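Local structure of structure-specific endonuclease subunit SLX1 (Candida glabrata, 4XLG) at residues Pro31-Ser43 with Arg54-Val66. The protein probably acts as the catalytic subunit of the SLX1-SLX4 endonuclease, nicking branched DNA near junctions with single strands during repair and recombination. The protein carries 1 engineered substitution. Residues are numbered along the deposited sequence; the frame is centred on the assembly and turned at random.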
# COMPACT_ATOMS: atom_id res chain seq x y z
N PRO B 31 7.60 1.77 -9.17
CA PRO B 31 7.88 2.88 -8.23
C PRO B 31 7.87 4.26 -8.94
O PRO B 31 8.00 5.27 -8.25
CB PRO B 31 9.30 2.56 -7.71
CG PRO B 31 9.97 1.94 -8.91
CD PRO B 31 8.84 1.04 -9.56
N ASN B 32 7.79 4.29 -10.28
CA ASN B 32 7.83 5.55 -11.02
C ASN B 32 6.94 5.37 -12.25
O ASN B 32 7.40 4.90 -13.29
CB ASN B 32 9.25 5.94 -11.44
CG ASN B 32 9.31 7.28 -12.17
OD1 ASN B 32 8.31 7.75 -12.71
ND2 ASN B 32 10.49 7.87 -12.21
N PRO B 33 5.70 5.81 -12.13
CA PRO B 33 4.72 5.58 -13.22
C PRO B 33 4.99 6.48 -14.42
O PRO B 33 4.53 6.11 -15.53
CB PRO B 33 3.36 5.91 -12.55
CG PRO B 33 3.73 7.00 -11.49
CD PRO B 33 5.11 6.49 -10.96
N VAL B 34 5.68 7.62 -14.24
CA VAL B 34 5.95 8.48 -15.38
C VAL B 34 6.99 7.81 -16.31
O VAL B 34 6.78 7.65 -17.53
CB VAL B 34 6.48 9.89 -14.92
CG1 VAL B 34 6.74 10.73 -16.19
CG2 VAL B 34 5.39 10.55 -14.00
N ARG B 35 8.12 7.39 -15.69
CA ARG B 35 9.16 6.71 -16.43
C ARG B 35 8.60 5.41 -17.07
O ARG B 35 8.87 5.08 -18.25
CB ARG B 35 10.31 6.37 -15.48
CG ARG B 35 11.47 5.71 -16.20
CD ARG B 35 12.68 5.66 -15.22
NE ARG B 35 13.78 5.18 -16.04
CZ ARG B 35 14.01 3.88 -16.23
NH1 ARG B 35 15.00 3.48 -17.03
NH2 ARG B 35 13.26 3.00 -15.55
N ARG B 36 7.78 4.72 -16.28
CA ARG B 36 7.21 3.43 -16.77
C ARG B 36 6.31 3.66 -17.97
O ARG B 36 6.35 2.92 -18.96
CB ARG B 36 6.43 2.74 -15.68
CG ARG B 36 5.73 1.40 -16.14
CD ARG B 36 6.74 0.38 -16.68
NE ARG B 36 7.71 0.03 -15.64
CZ ARG B 36 7.43 -0.77 -14.62
NH1 ARG B 36 8.37 -0.96 -13.68
NH2 ARG B 36 6.28 -1.44 -14.55
N LEU B 37 5.44 4.67 -17.88
CA LEU B 37 4.59 4.94 -19.03
C LEU B 37 5.41 5.35 -20.26
O LEU B 37 5.09 4.92 -21.37
CB LEU B 37 3.54 6.02 -18.62
CG LEU B 37 2.46 6.33 -19.65
CD1 LEU B 37 1.68 5.04 -20.06
CD2 LEU B 37 1.52 7.37 -18.95
N ARG B 38 6.50 6.13 -20.10
CA ARG B 38 7.36 6.37 -21.27
C ARG B 38 7.94 5.10 -21.87
O ARG B 38 8.12 5.02 -23.09
CB ARG B 38 8.59 7.30 -20.97
CG ARG B 38 8.29 8.73 -20.59
CD ARG B 38 9.62 9.61 -20.74
NE ARG B 38 10.72 9.09 -19.91
CZ ARG B 38 10.83 9.40 -18.62
NH1 ARG B 38 9.93 10.23 -18.08
NH2 ARG B 38 11.81 8.91 -17.89
N GLN B 39 8.34 4.17 -21.01
CA GLN B 39 8.92 2.88 -21.48
C GLN B 39 7.84 2.09 -22.26
O GLN B 39 8.10 1.51 -23.31
CB GLN B 39 9.43 2.05 -20.32
CG GLN B 39 10.77 2.64 -19.76
CD GLN B 39 11.19 1.86 -18.53
OE1 GLN B 39 10.44 1.75 -17.56
NE2 GLN B 39 12.35 1.23 -18.61
N HIS B 40 6.63 2.08 -21.72
CA HIS B 40 5.55 1.36 -22.45
C HIS B 40 5.23 2.03 -23.79
O HIS B 40 4.88 1.34 -24.79
CB HIS B 40 4.24 1.29 -21.62
CG HIS B 40 4.29 0.29 -20.49
ND1 HIS B 40 4.58 -1.05 -20.69
CD2 HIS B 40 4.00 0.42 -19.18
CE1 HIS B 40 4.52 -1.68 -19.54
NE2 HIS B 40 4.12 -0.82 -18.61
N ASN B 41 5.30 3.35 -23.85
CA ASN B 41 4.91 4.08 -25.05
C ASN B 41 6.00 4.31 -26.05
O ASN B 41 5.77 4.61 -27.20
CB ASN B 41 4.28 5.41 -24.66
CG ASN B 41 2.86 5.19 -24.13
OD1 ASN B 41 2.26 4.15 -24.44
ND2 ASN B 41 2.34 6.13 -23.34
N GLY B 42 7.22 4.14 -25.62
CA GLY B 42 8.32 4.38 -26.53
C GLY B 42 9.01 3.05 -26.60
O GLY B 42 8.48 2.11 -27.16
N SER B 43 10.16 2.94 -25.97
CA SER B 43 10.73 1.60 -25.75
C SER B 43 11.37 1.47 -24.36
O SER B 43 11.60 2.47 -23.67
CB SER B 43 11.76 1.28 -26.83
OG SER B 43 12.80 2.22 -26.73
N ARG B 54 5.10 -1.13 -34.77
CA ARG B 54 3.93 -0.56 -34.14
C ARG B 54 2.66 -1.01 -34.86
O ARG B 54 2.57 -0.99 -36.07
CB ARG B 54 4.04 0.96 -34.09
CG ARG B 54 5.24 1.41 -33.25
CD ARG B 54 5.15 2.86 -32.88
NE ARG B 54 6.07 3.20 -31.81
CZ ARG B 54 5.76 4.01 -30.80
NH1 ARG B 54 4.57 4.57 -30.75
NH2 ARG B 54 6.66 4.27 -29.86
N ASP B 55 1.67 -1.43 -34.06
CA ASP B 55 0.40 -1.85 -34.66
C ASP B 55 -0.75 -0.96 -34.17
O ASP B 55 -1.91 -1.27 -34.41
CB ASP B 55 0.11 -3.31 -34.34
CG ASP B 55 -0.25 -3.55 -32.87
OD1 ASP B 55 -0.10 -2.68 -32.00
OD2 ASP B 55 -0.72 -4.67 -32.59
N GLY B 56 -0.39 0.16 -33.54
CA GLY B 56 -1.34 1.10 -32.97
C GLY B 56 -1.75 0.81 -31.52
O GLY B 56 -2.54 1.55 -30.96
N THR B 57 -1.22 -0.24 -30.90
CA THR B 57 -1.51 -0.45 -29.47
C THR B 57 -0.94 0.73 -28.64
O THR B 57 -1.64 1.33 -27.82
CB THR B 57 -0.90 -1.74 -28.96
OG1 THR B 57 -1.49 -2.82 -29.69
CG2 THR B 57 -1.23 -1.94 -27.52
N ARG B 58 0.31 1.06 -28.88
CA ARG B 58 0.84 2.35 -28.37
C ARG B 58 0.32 3.55 -29.17
O ARG B 58 0.15 3.49 -30.40
CB ARG B 58 2.37 2.31 -28.46
CG ARG B 58 2.99 1.20 -27.64
CD ARG B 58 4.46 1.17 -28.14
NE ARG B 58 5.25 0.22 -27.40
CZ ARG B 58 5.36 -1.07 -27.71
NH1 ARG B 58 4.64 -1.59 -28.72
NH2 ARG B 58 6.18 -1.84 -27.00
N PRO B 59 0.10 4.69 -28.50
CA PRO B 59 0.34 4.87 -27.06
C PRO B 59 -0.79 4.36 -26.17
O PRO B 59 -1.98 4.35 -26.58
CB PRO B 59 0.43 6.42 -26.91
CG PRO B 59 -0.41 6.96 -28.08
CD PRO B 59 -0.23 5.95 -29.22
N TRP B 60 -0.40 4.06 -24.95
CA TRP B 60 -1.32 3.67 -23.89
C TRP B 60 -1.73 4.88 -23.10
O TRP B 60 -0.91 5.76 -22.83
CB TRP B 60 -0.61 2.70 -22.93
CG TRP B 60 -0.17 1.41 -23.50
CD1 TRP B 60 1.09 1.10 -23.98
CD2 TRP B 60 -0.93 0.21 -23.55
NE1 TRP B 60 1.13 -0.23 -24.34
CE2 TRP B 60 -0.09 -0.80 -24.07
CE3 TRP B 60 -2.25 -0.11 -23.19
CZ2 TRP B 60 -0.52 -2.13 -24.24
CZ3 TRP B 60 -2.69 -1.44 -23.35
CH2 TRP B 60 -1.83 -2.43 -23.87
N GLU B 61 -2.96 4.88 -22.58
CA GLU B 61 -3.39 5.84 -21.55
C GLU B 61 -3.33 5.16 -20.18
O GLU B 61 -3.84 4.05 -20.04
CB GLU B 61 -4.87 6.30 -21.82
CG GLU B 61 -5.40 7.28 -20.74
CD GLU B 61 -6.91 7.51 -20.87
OE1 GLU B 61 -7.59 6.80 -21.65
OE2 GLU B 61 -7.42 8.43 -20.18
N MET B 62 -2.66 5.76 -19.18
CA MET B 62 -2.76 5.18 -17.84
C MET B 62 -4.08 5.65 -17.25
O MET B 62 -4.22 6.82 -16.94
CB MET B 62 -1.55 5.60 -16.97
CG MET B 62 -1.62 4.91 -15.56
SD MET B 62 -0.14 5.31 -14.58
CE MET B 62 1.11 4.41 -15.50
N VAL B 63 -5.05 4.75 -17.07
CA VAL B 63 -6.35 5.25 -16.65
C VAL B 63 -6.56 5.25 -15.14
O VAL B 63 -7.42 5.99 -14.61
CB VAL B 63 -7.51 4.45 -17.34
CG1 VAL B 63 -7.46 4.70 -18.89
CG2 VAL B 63 -7.49 2.92 -17.04
N ALA B 64 -5.81 4.39 -14.44
CA ALA B 64 -5.96 4.29 -12.97
C ALA B 64 -4.68 3.76 -12.38
O ALA B 64 -3.93 3.04 -13.04
CB ALA B 64 -7.14 3.35 -12.58
N ILE B 65 -4.45 4.09 -11.11
CA ILE B 65 -3.33 3.46 -10.43
C ILE B 65 -3.74 3.32 -8.94
O ILE B 65 -4.41 4.20 -8.39
CB ILE B 65 -2.00 4.27 -10.60
CG1 ILE B 65 -0.80 3.48 -10.02
CG2 ILE B 65 -2.10 5.72 -9.97
CD1 ILE B 65 0.55 4.15 -10.55
N VAL B 66 -3.38 2.19 -8.35
CA VAL B 66 -3.61 1.92 -6.93
C VAL B 66 -2.25 2.09 -6.30
O VAL B 66 -1.29 1.43 -6.75
CB VAL B 66 -4.13 0.50 -6.70
CG1 VAL B 66 -4.26 0.14 -5.16
CG2 VAL B 66 -5.50 0.30 -7.45
O HOH W 1 7.80 -0.77 -24.80
O HOH W 2 3.84 -1.18 -24.78
O HOH W 3 3.60 5.75 -28.27
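Met62 lies against helix 33-41, its methyl CE 4.0 Å from Pro33 CB. The side chain runs out extended from the strand and bends only at its last torsion (chi3 -69°), which lays CE beside the first turn of the helix. Ile65 CD1 reaches the same Pro33 CB at 3.9 Å. One turn further on, Leu37 rests on the strand at two points: CD2 meets Met62 CB, while CD1 packs against the carbonyl O of Trp60. Helix and strand run roughly antiparallel, at 151° with their axes 9.2 Å apart. This is the GIY-YIG nuclease domain, where the helix packs on one face of the sheet and strand 60-67 pairs with strand 12-18; Tyr14 and Leu16 of that neighbour also touch Met62, and Met187 of the long helix 176-213 touches Leu37. At the helix's last turn the contact becomes polar. The Asn41 amide plane is turned within 16° of the Trp60 ring plane, with OD1 at the ring's edge, and the amide clasps that residue's backbone: OD1 takes Trp60 N at 2.7 Å, almost straight, and ND2 gives a weak bond to Trp60 O. Water 2 links His40 O to Trp60 NE1 in the plane of the indole. The carbonyls ending the helix then face two arginines. Arg58 NE bonds weakly to His40 O, and, in one of two modelled conformers and so less certainly, Arg54 NH2 donates to Asn41 O at 2.8 Å, with water 3 bridging that oxygen to Arg54 NH1.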